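Local coordinates for protein O-methyltransferase, putative (Bacillus cereus, PDB 3DUW) that probably transfers methyl groups from S-adenosyl-L-methionine to hydroxyl oxygens of acceptor substrates, leaving S-adenosyl-L-homocysteine as the by-product, at residues I19-L25 with I74-R78; A96-R100 with E113-G117; P198-A204 with F216-K222. One frame throughout, in Å; residues are numbered along the deposited sequence.

Contact 1: residues I19-L25 with I74-R78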
ATOM      1  N   ILE A  19       8.971  11.843  -6.871  1.00  8.21           N
ATOM      2  CA  ILE A  19      10.185  11.045  -7.000  1.00  8.47           C
ATOM      3  C   ILE A  19      11.298  11.811  -7.704  1.00  9.18           C
ATOM      4  O   ILE A  19      11.292  11.952  -8.927  1.00  9.98           O
ATOM      5  CB  ILE A  19       9.890   9.730  -7.762  1.00  8.85           C
ATOM      6  CG1 ILE A  19       8.732   8.990  -7.082  1.00  9.52           C
ATOM      7  CG2 ILE A  19      11.136   8.848  -7.801  1.00 10.83           C
ATOM      8  CD1 ILE A  19       8.305   7.711  -7.786  1.00 10.92           C
ATOM      9  N   PRO A  20      12.271  12.322  -6.933  1.00 10.72           N
ATOM     10  CA  PRO A  20      13.385  13.076  -7.516  1.00 11.17           C
ATOM     11  C   PRO A  20      14.106  12.274  -8.595  1.00 11.11           C
ATOM     12  O   PRO A  20      14.197  11.045  -8.519  1.00 10.54           O
ATOM     13  CB  PRO A  20      14.277  13.353  -6.309  1.00 12.35           C
ATOM     14  CG  PRO A  20      13.286  13.472  -5.188  1.00 13.26           C
ATOM     15  CD  PRO A  20      12.355  12.314  -5.461  1.00 11.47           C
ATOM     16  N   LYS A  21      14.611  12.974  -9.605  1.00 12.22           N
ATOM     17  CA  LYS A  21      15.331  12.331 -10.697  1.00 14.06           C
ATOM     18  C   LYS A  21      16.456  11.476 -10.123  1.00 12.96           C
ATOM     19  O   LYS A  21      17.134  11.878  -9.175  1.00 14.11           O
ATOM     20  CB  LYS A  21      15.895  13.387 -11.653  1.00 16.23           C
ATOM     21  CG  LYS A  21      14.827  14.148 -12.431  1.00 19.89           C
ATOM     22  CD  LYS A  21      14.080  13.232 -13.395  1.00 20.64           C
ATOM     23  CE  LYS A  21      12.939  13.959 -14.092  1.00 21.80           C
ATOM     24  NZ  LYS A  21      13.405  15.143 -14.866  1.00 23.19           N
ATOM     25  N   ASP A  22      16.640  10.290 -10.696  1.00 13.29           N
ATOM     26  CA  ASP A  22      17.666   9.361 -10.236  1.00 13.45           C
ATOM     27  C   ASP A  22      18.412   8.792 -11.440  1.00 12.75           C
ATOM     28  O   ASP A  22      17.941   7.849 -12.076  1.00 12.38           O
ATOM     29  CB  ASP A  22      17.013   8.220  -9.453  1.00 15.41           C
ATOM     30  CG  ASP A  22      18.023   7.349  -8.738  1.00 15.58           C
ATOM     31  OD1 ASP A  22      19.090   7.069  -9.321  1.00 18.32           O
ATOM     32  OD2 ASP A  22      17.745   6.932  -7.594  1.00 17.96           O
ATOM     33  N   SER A  23      19.574   9.358 -11.748  1.00 13.40           N
ATOM     34  CA  SER A  23      20.353   8.900 -12.893  1.00 13.61           C
ATOM     35  C   SER A  23      20.754   7.432 -12.785  1.00 13.00           C
ATOM     36  O   SER A  23      20.883   6.744 -13.798  1.00 13.36           O
ATOM     37  CB  SER A  23      21.604   9.765 -13.067  1.00 15.44           C
ATOM     38  OG  SER A  23      22.481   9.634 -11.964  1.00 19.77           O
ATOM     39  N   THR A  24      20.961   6.954 -11.563  1.00 12.32           N
ATOM     40  CA  THR A  24      21.337   5.561 -11.358  1.00 12.40           C
ATOM     41  C   THR A  24      20.231   4.625 -11.840  1.00 12.44           C
ATOM     42  O   THR A  24      20.492   3.671 -12.576  1.00 12.16           O
ATOM     43  CB  THR A  24      21.637   5.272  -9.873  1.00 12.55           C
ATOM     44  OG1 THR A  24      22.802   6.007  -9.474  1.00 15.87           O
ATOM     45  CG2 THR A  24      21.881   3.786  -9.653  1.00 14.98           C
ATOM     46  N   LEU A  25      18.996   4.894 -11.429  1.00 11.55           N
ATOM     47  CA  LEU A  25      17.882   4.055 -11.847  1.00 11.35           C
ATOM     48  C   LEU A  25      17.580   4.214 -13.330  1.00 12.20           C
ATOM     49  O   LEU A  25      17.111   3.277 -13.971  1.00 12.44           O
ATOM     50  CB  LEU A  25      16.639   4.353 -11.008  1.00 12.20           C
ATOM     51  CG  LEU A  25      16.706   3.746  -9.604  1.00 12.74           C
ATOM     52  CD1 LEU A  25      15.447   4.097  -8.825  1.00 14.95           C
ATOM     53  CD2 LEU A  25      16.861   2.231  -9.708  1.00 14.87           C
ATOM     54  N   ILE A  74      16.668  -2.853  -6.173  1.00  7.71           N
ATOM     55  CA  ILE A  74      17.317  -1.627  -5.724  1.00  8.59           C
ATOM     56  C   ILE A  74      16.371  -0.806  -4.840  1.00  7.88           C
ATOM     57  O   ILE A  74      16.778  -0.283  -3.800  1.00  8.32           O
ATOM     58  CB  ILE A  74      17.799  -0.807  -6.939  1.00  7.72           C
ATOM     59  CG1 ILE A  74      18.980  -1.534  -7.591  1.00  9.99           C
ATOM     60  CG2 ILE A  74      18.194   0.599  -6.511  1.00  9.95           C
ATOM     61  CD1 ILE A  74      19.350  -1.020  -8.966  1.00 11.45           C
ATOM     62  N   TRP A  75      15.106  -0.699  -5.241  1.00  8.60           N
ATOM     63  CA  TRP A  75      14.139   0.036  -4.435  1.00  8.23           C
ATOM     64  C   TRP A  75      14.014  -0.615  -3.059  1.00  8.80           C
ATOM     65  O   TRP A  75      13.984   0.073  -2.038  1.00  8.84           O
ATOM     66  CB  TRP A  75      12.760   0.051  -5.100  1.00  8.17           C
ATOM     67  CG  TRP A  75      12.600   1.049  -6.210  1.00  7.77           C
ATOM     68  CD1 TRP A  75      12.553   0.787  -7.548  1.00  8.29           C
ATOM     69  CD2 TRP A  75      12.406   2.464  -6.072  1.00  8.33           C
ATOM     70  NE1 TRP A  75      12.334   1.949  -8.253  1.00  9.89           N
ATOM     71  CE2 TRP A  75      12.241   2.993  -7.371  1.00  8.63           C
ATOM     72  CE3 TRP A  75      12.353   3.337  -4.976  1.00  8.32           C
ATOM     73  CZ2 TRP A  75      12.026   4.356  -7.606  1.00 10.27           C
ATOM     74  CZ3 TRP A  75      12.138   4.695  -5.209  1.00  9.37           C
ATOM     75  CH2 TRP A  75      11.978   5.186  -6.516  1.00  9.96           C
ATOM     76  N   LEU A  76      13.936  -1.942  -3.036  1.00  8.62           N
ATOM     77  CA  LEU A  76      13.817  -2.677  -1.781  1.00  9.15           C
ATOM     78  C   LEU A  76      15.054  -2.500  -0.906  1.00  8.74           C
ATOM     79  O   LEU A  76      14.948  -2.205   0.287  1.00 10.12           O
ATOM     80  CB  LEU A  76      13.601  -4.168  -2.061  1.00  8.75           C
ATOM     81  CG  LEU A  76      12.249  -4.562  -2.667  1.00  8.70           C
ATOM     82  CD1 LEU A  76      12.306  -5.987  -3.181  1.00 10.29           C
ATOM     83  CD2 LEU A  76      11.159  -4.420  -1.615  1.00  9.64           C
ATOM     84  N   ALA A  77      16.227  -2.671  -1.504  1.00  8.91           N
ATOM     85  CA  ALA A  77      17.476  -2.542  -0.764  1.00  9.73           C
ATOM     86  C   ALA A  77      17.651  -1.145  -0.180  1.00 11.36           C
ATOM     87  O   ALA A  77      18.189  -0.985   0.915  1.00 12.52           O
ATOM     88  CB  ALA A  77      18.650  -2.883  -1.665  1.00 10.72           C
ATOM     89  N   ARG A  78      17.193  -0.132  -0.903  1.00 11.08           N
ATOM     90  CA  ARG A  78      17.325   1.233  -0.421  1.00 12.25           C
ATOM     91  C   ARG A  78      16.425   1.526   0.772  1.00 12.76           C
ATOM     92  O   ARG A  78      16.546   2.578   1.402  1.00 14.54           O
ATOM     93  CB  ARG A  78      17.058   2.215  -1.558  1.00 11.91           C
ATOM     94  CG  ARG A  78      18.196   2.285  -2.554  1.00 14.08           C
ATOM     95  CD  ARG A  78      17.877   3.210  -3.704  1.00 13.66           C
ATOM     96  NE  ARG A  78      19.059   3.470  -4.516  1.00 13.31           N
ATOM     97  CZ  ARG A  78      19.060   4.221  -5.610  1.00 14.54           C
ATOM     98  NH1 ARG A  78      17.938   4.784  -6.028  1.00 15.33           N
ATOM     99  NH2 ARG A  78      20.186   4.414  -6.283  1.00 15.64           N
TER
HETATM  100  O   HOH W   1      20.748   7.088  -7.066  1.00 20.85           O
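Here the capped start of helix 23-34 meets the end of helix 71-77, a helix of the Rossmann-like core of this SAM-dependent methyltransferase, which follows strand 61-65. Ile74 opens the second segment: its CG2 lies 3.8 Å from CD2 of Leu25, and these two residues also have the closest CA atoms across the segments, 8.4 Å apart, so the backbones stay well separated and side chains bridge the gap. Trp75 follows. Its CA-to-CB bond points sideways, yet the indole reaches across, with CZ2 3.6 Å from Leu25 CD1 and CH2 4.0 Å from Ile19 CG2, which sits at the ring edge. The same ring packs edge-to-face on Tyr71, and its side chain comes within about 5 Å of that of Val42, a residue that binds S-adenosyl-L-homocysteine. Arg78 closes the segment with an extended side chain that passes Thr24 CG2 (3.8 Å from NH2) and forms a salt bridge to Asp22, the N-cap of helix 23-34. Water 1 adds a bridge, donating to Asp22 OD1 (2.8 Å) and accepting a weak bond from Arg78 NH2 (2.8 Å). Asp22 OD1 also accepts from Leu25 N at 3.0 Å, while Asp22 OD2 accepts from Arg78 NH1 at 2.7 Å.

Contact 2: residues A96-R100 with E113-G117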
ATOM      1  N   ALA A  96      20.153 -12.516 -14.255  1.00  8.42           N
ATOM      2  CA  ALA A  96      20.866 -12.460 -12.988  1.00  9.25           C
ATOM      3  C   ALA A  96      22.155 -11.656 -13.064  1.00  8.66           C
ATOM      4  O   ALA A  96      22.435 -10.850 -12.180  1.00  9.07           O
ATOM      5  CB  ALA A  96      21.154 -13.869 -12.485  1.00  9.85           C
ATOM      6  N   ASP A  97      22.945 -11.868 -14.113  1.00  8.94           N
ATOM      7  CA  ASP A  97      24.191 -11.122 -14.231  1.00  9.95           C
ATOM      8  C   ASP A  97      23.966  -9.649 -14.513  1.00  8.51           C
ATOM      9  O   ASP A  97      24.732  -8.805 -14.050  1.00  9.34           O
ATOM     10  CB  ASP A  97      25.098 -11.732 -15.296  1.00 10.29           C
ATOM     11  CG  ASP A  97      25.907 -12.885 -14.757  1.00 13.78           C
ATOM     12  OD1 ASP A  97      26.224 -12.862 -13.544  1.00 15.11           O
ATOM     13  OD2 ASP A  97      26.239 -13.802 -15.536  1.00 17.32           O
ATOM     14  N   ILE A  98      22.921  -9.339 -15.272  1.00  9.23           N
ATOM     15  CA  ILE A  98      22.604  -7.947 -15.557  1.00  9.24           C
ATOM     16  C   ILE A  98      22.155  -7.311 -14.243  1.00  8.51           C
ATOM     17  O   ILE A  98      22.546  -6.190 -13.930  1.00  9.16           O
ATOM     18  CB  ILE A  98      21.500  -7.828 -16.637  1.00  8.96           C
ATOM     19  CG1 ILE A  98      22.074  -8.265 -17.990  1.00 11.43           C
ATOM     20  CG2 ILE A  98      20.971  -6.394 -16.711  1.00 10.13           C
ATOM     21  CD1 ILE A  98      21.068  -8.305 -19.109  1.00 13.29           C
ATOM     22  N   ALA A  99      21.357  -8.039 -13.465  1.00  8.63           N
ATOM     23  CA  ALA A  99      20.886  -7.537 -12.176  1.00  8.38           C
ATOM     24  C   ALA A  99      22.070  -7.263 -11.245  1.00  8.10           C
ATOM     25  O   ALA A  99      22.144  -6.207 -10.626  1.00  8.74           O
ATOM     26  CB  ALA A  99      19.926  -8.542 -11.531  1.00  8.51           C
ATOM     27  N   ARG A 100      22.997  -8.215 -11.146  1.00  9.05           N
ATOM     28  CA  ARG A 100      24.171  -8.032 -10.297  1.00  9.80           C
ATOM     29  C   ARG A 100      24.931  -6.784 -10.721  1.00  9.19           C
ATOM     30  O   ARG A 100      25.422  -6.036  -9.881  1.00 10.35           O
ATOM     31  CB  ARG A 100      25.107  -9.242 -10.385  1.00 10.62           C
ATOM     32  CG  ARG A 100      24.526 -10.508  -9.796  1.00 10.70           C
ATOM     33  CD  ARG A 100      25.563 -11.625  -9.695  1.00 10.61           C
ATOM     34  NE  ARG A 100      24.943 -12.856  -9.213  1.00 11.01           N
ATOM     35  CZ  ARG A 100      24.452 -13.812  -9.996  1.00 11.22           C
ATOM     36  NH1 ARG A 100      24.519 -13.706 -11.319  1.00 12.65           N
ATOM     37  NH2 ARG A 100      23.840 -14.857  -9.450  1.00 11.88           N
ATOM     38  N   GLU A 113      22.165 -10.159  -2.457  1.00 11.77           N
ATOM     39  CA  GLU A 113      22.669 -11.425  -2.962  1.00 11.42           C
ATOM     40  C   GLU A 113      21.698 -11.896  -4.035  1.00 11.06           C
ATOM     41  O   GLU A 113      20.509 -12.071  -3.767  1.00 11.95           O
ATOM     42  CB  GLU A 113      22.741 -12.475  -1.849  1.00 13.58           C
ATOM     43  CG  GLU A 113      22.986 -13.891  -2.364  1.00 16.35           C
ATOM     44  CD  GLU A 113      23.162 -14.903  -1.248  1.00 19.23           C
ATOM     45  OE1 GLU A 113      22.303 -14.955  -0.344  1.00 18.11           O
ATOM     46  OE2 GLU A 113      24.163 -15.650  -1.280  1.00 22.91           O
ATOM     47  N   VAL A 114      22.201 -12.067  -5.253  1.00 11.49           N
ATOM     48  CA  VAL A 114      21.382 -12.547  -6.356  1.00 10.08           C
ATOM     49  C   VAL A 114      21.731 -14.019  -6.545  1.00 11.21           C
ATOM     50  O   VAL A 114      22.889 -14.352  -6.809  1.00 11.28           O
ATOM     51  CB  VAL A 114      21.691 -11.800  -7.678  1.00 10.34           C
ATOM     52  CG1 VAL A 114      20.843 -12.365  -8.804  1.00 10.00           C
ATOM     53  CG2 VAL A 114      21.423 -10.314  -7.521  1.00 10.53           C
ATOM     54  N   ARG A 115      20.745 -14.898  -6.394  1.00 10.99           N
ATOM     55  CA  ARG A 115      20.982 -16.327  -6.561  1.00 11.65           C
ATOM     56  C   ARG A 115      20.358 -16.810  -7.865  1.00 11.39           C
ATOM     57  O   ARG A 115      19.150 -16.682  -8.076  1.00 12.00           O
ATOM     58  CB  ARG A 115      20.409 -17.121  -5.381  1.00 12.86           C
ATOM     59  CG  ARG A 115      20.727 -18.611  -5.469  1.00 15.66           C
ATOM     60  CD  ARG A 115      20.328 -19.391  -4.218  1.00 16.85           C
ATOM     61  NE  ARG A 115      20.987 -18.897  -3.015  1.00 15.98           N
ATOM     62  CZ  ARG A 115      21.480 -19.675  -2.056  1.00 16.81           C
ATOM     63  NH1 ARG A 115      21.397 -20.996  -2.156  1.00 18.22           N
ATOM     64  NH2 ARG A 115      22.054 -19.131  -0.993  1.00 18.28           N
ATOM     65  N   THR A 116      21.190 -17.365  -8.739  1.00 12.11           N
ATOM     66  CA  THR A 116      20.728 -17.858 -10.027  1.00 11.23           C
ATOM     67  C   THR A 116      20.162 -19.266  -9.933  1.00 12.33           C
ATOM     68  O   THR A 116      20.734 -20.132  -9.272  1.00 13.77           O
ATOM     69  CB  THR A 116      21.870 -17.873 -11.058  1.00 12.67           C
ATOM     70  OG1 THR A 116      22.422 -16.557 -11.178  1.00 11.12           O
ATOM     71  CG2 THR A 116      21.357 -18.330 -12.412  1.00 13.54           C
ATOM     72  N   GLY A 117      19.038 -19.486 -10.606  1.00 11.73           N
ATOM     73  CA  GLY A 117      18.414 -20.796 -10.606  1.00 11.71           C
ATOM     74  C   GLY A 117      16.910 -20.723 -10.455  1.00 11.20           C
ATOM     75  O   GLY A 117      16.356 -19.655 -10.187  1.00 11.09           O
TER
HETATM   76  O   HOH W   2      25.180 -11.626  -6.146  1.00 11.74           O
HETATM   77  O   HOH W   3      23.732 -15.688 -13.490  1.00 17.38           O
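Arg100 supplies every direct hydrogen bond between these segments. Its NH2 donates twice: to Val114 O at 2.9 Å (N-H...O angle 150°) and to Thr116 OG1 at 2.8 Å (164°), so one nitrogen spans a backbone and a side-chain acceptor two residues apart on the strand. NH1 turns back to its own helix, forming a salt bridge with Asp97 OD1 at 2.9 Å whose hydrogen bond is weak (127°), and also donates to water 3 at 3.0 Å. That water lies 2.8 Å from Thr116 OG1 and so links the two again. Water 2 accepts from Val114 N at 3.1 Å and, weakly, from Arg100 NE at 3.3 Å. The segments belong to the beta-alpha-beta unit of strand 85-90, helix 93-105 and strand 112-116, in a Rossmann-like fold; the short axes run nearly antiparallel (171°), as expected for a helix and the strand it leads into, with a closest approach of 8.9 Å. Beneath the polar network, Val114 lies over one face of the guanidinium, and its CG1 is 4.0 Å from Ala96 CB, which also meets Thr116 OG1 at 3.2 Å. Arg115 points away from the helix and is satisfied by a salt bridge to Glu129, while Glu113 OE1 is hydrogen-bonded to Tyr131. The backbones of Glu113, Arg115 and Gly117 bond to strand 85-90; Gly117 touches the bound S-adenosyl-L-homocysteine.

Contact 3: residues P198-A204 with F216-K222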
ATOM      1  N   PRO A 198      -4.865 -19.905   7.903  1.00 14.31           N
ATOM      2  CA  PRO A 198      -5.279 -19.066   9.032  1.00 14.40           C
ATOM      3  C   PRO A 198      -4.190 -18.127   9.546  1.00 13.72           C
ATOM      4  O   PRO A 198      -4.483 -17.111  10.170  1.00 14.47           O
ATOM      5  CB  PRO A 198      -5.692 -20.090  10.088  1.00 15.20           C
ATOM      6  CG  PRO A 198      -6.142 -21.254   9.274  1.00 18.31           C
ATOM      7  CD  PRO A 198      -5.082 -21.329   8.209  1.00 14.82           C
ATOM      8  N   ARG A 199      -2.934 -18.467   9.284  1.00 13.06           N
ATOM      9  CA  ARG A 199      -1.825 -17.649   9.753  1.00 13.67           C
ATOM     10  C   ARG A 199      -1.543 -16.429   8.879  1.00 13.07           C
ATOM     11  O   ARG A 199      -0.627 -15.662   9.166  1.00 12.98           O
ATOM     12  CB  ARG A 199      -0.567 -18.510   9.865  1.00 15.56           C
ATOM     13  CG  ARG A 199      -0.248 -19.279   8.601  1.00 20.32           C
ATOM     14  CD  ARG A 199       0.750 -20.397   8.856  1.00 20.94           C
ATOM     15  NE  ARG A 199       1.993 -19.912   9.449  1.00 23.20           N
ATOM     16  CZ  ARG A 199       3.123 -20.610   9.481  1.00 21.38           C
ATOM     17  NH1 ARG A 199       3.169 -21.825   8.951  1.00 22.92           N
ATOM     18  NH2 ARG A 199       4.208 -20.091  10.038  1.00 22.96           N
ATOM     19  N   VAL A 200      -2.334 -16.238   7.825  1.00 11.37           N
ATOM     20  CA  VAL A 200      -2.122 -15.102   6.928  1.00 12.70           C
ATOM     21  C   VAL A 200      -3.398 -14.311   6.652  1.00 13.66           C
ATOM     22  O   VAL A 200      -4.428 -14.882   6.290  1.00 15.29           O
ATOM     23  CB  VAL A 200      -1.536 -15.570   5.572  1.00 13.34           C
ATOM     24  CG1 VAL A 200      -1.305 -14.377   4.654  1.00 13.94           C
ATOM     25  CG2 VAL A 200      -0.234 -16.318   5.797  1.00 13.71           C
ATOM     26  N   SER A 201      -3.322 -12.995   6.834  1.00 11.80           N
ATOM     27  CA  SER A 201      -4.447 -12.099   6.583  1.00 12.18           C
ATOM     28  C   SER A 201      -4.005 -11.177   5.453  1.00 10.19           C
ATOM     29  O   SER A 201      -2.902 -10.630   5.489  1.00  9.94           O
ATOM     30  CB  SER A 201      -4.778 -11.284   7.834  1.00 14.60           C
ATOM     31  OG  SER A 201      -3.673 -10.502   8.245  1.00 22.21           O
ATOM     32  N   ALA A 202      -4.862 -10.993   4.455  1.00  8.04           N
ATOM     33  CA  ALA A 202      -4.481 -10.175   3.316  1.00  7.59           C
ATOM     34  C   ALA A 202      -5.598  -9.374   2.683  1.00  6.58           C
ATOM     35  O   ALA A 202      -6.782  -9.571   2.957  1.00  7.04           O
ATOM     36  CB  ALA A 202      -3.849 -11.073   2.245  1.00  8.89           C
ATOM     37  N   THR A 203      -5.179  -8.451   1.829  1.00  6.92           N
ATOM     38  CA  THR A 203      -6.089  -7.651   1.037  1.00  6.03           C
ATOM     39  C   THR A 203      -5.411  -7.510  -0.318  1.00  6.42           C
ATOM     40  O   THR A 203      -4.261  -7.923  -0.499  1.00  6.87           O
ATOM     41  CB  THR A 203      -6.342  -6.242   1.623  1.00  7.24           C
ATOM     42  OG1 THR A 203      -7.416  -5.634   0.891  1.00  8.59           O
ATOM     43  CG2 THR A 203      -5.097  -5.358   1.517  1.00  8.85           C
ATOM     44  N   ALA A 204      -6.135  -6.956  -1.278  1.00  6.63           N
ATOM     45  CA  ALA A 204      -5.569  -6.715  -2.596  1.00  6.25           C
ATOM     46  C   ALA A 204      -6.144  -5.419  -3.130  1.00  6.47           C
ATOM     47  O   ALA A 204      -7.339  -5.154  -2.979  1.00  7.28           O
ATOM     48  CB  ALA A 204      -5.899  -7.860  -3.556  1.00  8.17           C
ATOM     49  N   PHE A 216      -2.031  -5.640  -6.679  1.00  6.42           N
ATOM     50  CA  PHE A 216      -1.167  -6.399  -5.792  1.00  6.57           C
ATOM     51  C   PHE A 216      -1.857  -6.855  -4.520  1.00  6.71           C
ATOM     52  O   PHE A 216      -2.854  -6.272  -4.077  1.00  5.88           O
ATOM     53  CB  PHE A 216       0.067  -5.574  -5.401  1.00  6.98           C
ATOM     54  CG  PHE A 216      -0.244  -4.401  -4.505  1.00  6.78           C
ATOM     55  CD1 PHE A 216      -0.785  -3.227  -5.026  1.00  7.32           C
ATOM     56  CD2 PHE A 216      -0.006  -4.477  -3.136  1.00  6.73           C
ATOM     57  CE1 PHE A 216      -1.085  -2.144  -4.194  1.00  7.41           C
ATOM     58  CE2 PHE A 216      -0.300  -3.403  -2.296  1.00  8.59           C
ATOM     59  CZ  PHE A 216      -0.840  -2.234  -2.828  1.00  8.37           C
ATOM     60  N   ILE A 217      -1.310  -7.921  -3.951  1.00  6.50           N
ATOM     61  CA  ILE A 217      -1.787  -8.465  -2.695  1.00  6.79           C
ATOM     62  C   ILE A 217      -0.779  -8.062  -1.621  1.00  6.73           C
ATOM     63  O   ILE A 217       0.432  -8.048  -1.859  1.00  6.66           O
ATOM     64  CB  ILE A 217      -1.867 -10.014  -2.746  1.00  6.80           C
ATOM     65  CG1 ILE A 217      -3.206 -10.447  -3.349  1.00  7.36           C
ATOM     66  CG2 ILE A 217      -1.671 -10.605  -1.348  1.00  7.91           C
ATOM     67  CD1 ILE A 217      -3.266 -11.919  -3.725  1.00  8.58           C
HETATM   68  N   MSE A 218      -1.290  -7.682  -0.459  1.00  6.98           N
HETATM   69  CA  MSE A 218      -0.444  -7.349   0.678  1.00  6.92           C
HETATM   70  C   MSE A 218      -0.976  -8.227   1.796  1.00  7.69           C
HETATM   71  O   MSE A 218      -2.153  -8.149   2.157  1.00  7.69           O
HETATM   72  CB  MSE A 218      -0.535  -5.870   1.067  1.00  7.59           C
HETATM   73  CG  MSE A 218       0.365  -5.520   2.252  1.00  7.76           C
HETATM   74 SE   MSE A 218       0.568  -3.626   2.575  1.00  9.79          SE
HETATM   75  CE  MSE A 218      -1.010  -3.354   3.654  1.00 10.64           C
ATOM     76  N   ALA A 219      -0.107  -9.084   2.318  1.00  8.12           N
ATOM     77  CA  ALA A 219      -0.473 -10.010   3.375  1.00  8.39           C
ATOM     78  C   ALA A 219       0.475  -9.903   4.552  1.00  8.58           C
ATOM     79  O   ALA A 219       1.638  -9.525   4.400  1.00  9.28           O
ATOM     80  CB  ALA A 219      -0.460 -11.434   2.834  1.00  9.00           C
ATOM     81  N   VAL A 220      -0.034 -10.239   5.729  1.00  9.39           N
ATOM     82  CA  VAL A 220       0.769 -10.209   6.938  1.00  9.77           C
ATOM     83  C   VAL A 220       0.629 -11.550   7.642  1.00  9.97           C
ATOM     84  O   VAL A 220      -0.479 -12.069   7.798  1.00 10.17           O
ATOM     85  CB  VAL A 220       0.320  -9.083   7.895  1.00 10.94           C
ATOM     86  CG1 VAL A 220       1.147  -9.125   9.173  1.00 14.10           C
ATOM     87  CG2 VAL A 220       0.476  -7.732   7.220  1.00 12.01           C
ATOM     88  N   VAL A 221       1.762 -12.111   8.046  1.00  9.77           N
ATOM     89  CA  VAL A 221       1.788 -13.388   8.737  1.00 11.08           C
ATOM     90  C   VAL A 221       1.548 -13.164  10.225  1.00 11.78           C
ATOM     91  O   VAL A 221       2.122 -12.254  10.823  1.00 12.16           O
ATOM     92  CB  VAL A 221       3.151 -14.086   8.552  1.00  9.96           C
ATOM     93  CG1 VAL A 221       3.167 -15.407   9.302  1.00 12.11           C
ATOM     94  CG2 VAL A 221       3.418 -14.314   7.068  1.00 11.85           C
ATOM     95  N   LYS A 222       0.697 -14.001  10.808  1.00 14.00           N
ATOM     96  CA  LYS A 222       0.367 -13.923  12.226  1.00 18.18           C
ATOM     97  C   LYS A 222       1.009 -15.088  12.975  1.00 19.32           C
ATOM     98  O   LYS A 222       1.412 -16.061  12.301  1.00 20.19           O
ATOM     99  CB  LYS A 222      -1.149 -13.977  12.417  1.00 19.05           C
ATOM    100  CG  LYS A 222      -1.592 -13.967  13.869  1.00 20.92           C
ATOM    101  CD  LYS A 222      -2.755 -14.922  14.103  1.00 20.01           C
ATOM    102  CE  LYS A 222      -2.360 -16.364  13.809  1.00 21.19           C
ATOM    103  NZ  LYS A 222      -1.199 -16.816  14.629  1.00 22.54           N
TER
HETATM  104  O   HOH W   4       3.347 -18.166  11.702  1.00 22.78           O
HETATM  105  O   HOH W   5      -2.207 -12.445   9.947  1.00 22.15           O
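Strands 200-209 and 214-221 form a beta hairpin, and alanines make the shallow part of one of its faces. There Val200, Ala202 and Ala204 pair with Val221, Ala219 and Ile217 as non-hydrogen-bonded antiparallel pairs, with CA-CA distances of 4.6, 4.0 and 4.2 Å. Ala202 CB meets Ala219 CB at 3.5 Å, and this low ground is flanked by larger groups: Val200 CG1 leans onto Ala219 CB (3.6 Å), while Ile217 overhangs the other side, its CG1 3.7 Å from Ala204 CB and its CG2 4.2 Å from Ala202 CB. The opposite face sets short Ser201 beside branched Val220 and Thr203 beside the long selenomethionine Met218. These are the hydrogen-bonded pairs, each closed by two backbone bonds, such as Val220 N to Ser201 O (2.9 Å) and Met218 N to Thr203 O (3.0 Å). At the open end of the hairpin, Lys222 N donates to Arg199 O at 2.7 Å. The short axes make 162°, so the strands are slightly twisted. The face of Val200 and Ile217 is covered by helices 146-155 and 182-196, through Phe150, Leu154, Phe190, Tyr191 and Ile194. The other face meets the second subunit: Ser201 packs on Leu52 of the second subunit, Met218 on Phe49 of the second subunit, and Thr203 OG1 is hydrogen-bonded to Thr45 O of the second subunit. Within the seven-stranded sheet, strand 200-209 is outermost in this chain, and strand 214-221 continues inward to the parallel core through backbone bonds to strand 162-166.

Contacts 2 and 3 reach the same mixed sheet at opposite ends of its strand order within this chain: contact 2 uses outermost strand 112-116, whereas contact 3 joins outermost strand 200-209 to its neighbour. Their centres are 28 Å apart, on opposite sides of the chain's centre. Contact 1 uses no strand; it joins the start of helix 23-34 and the loop before it to segment 74-78, its centre 19 Å from that of contact 2 and 27 Å from that of contact 3. Gly117, at the end of segment 113-117, touches the bound S-adenosyl-L-homocysteine, while the side chains of Trp75 (contact 1), Ala96 (contact 2) and Phe216 (contact 3) lie about 7, 8 and 11 Å from it.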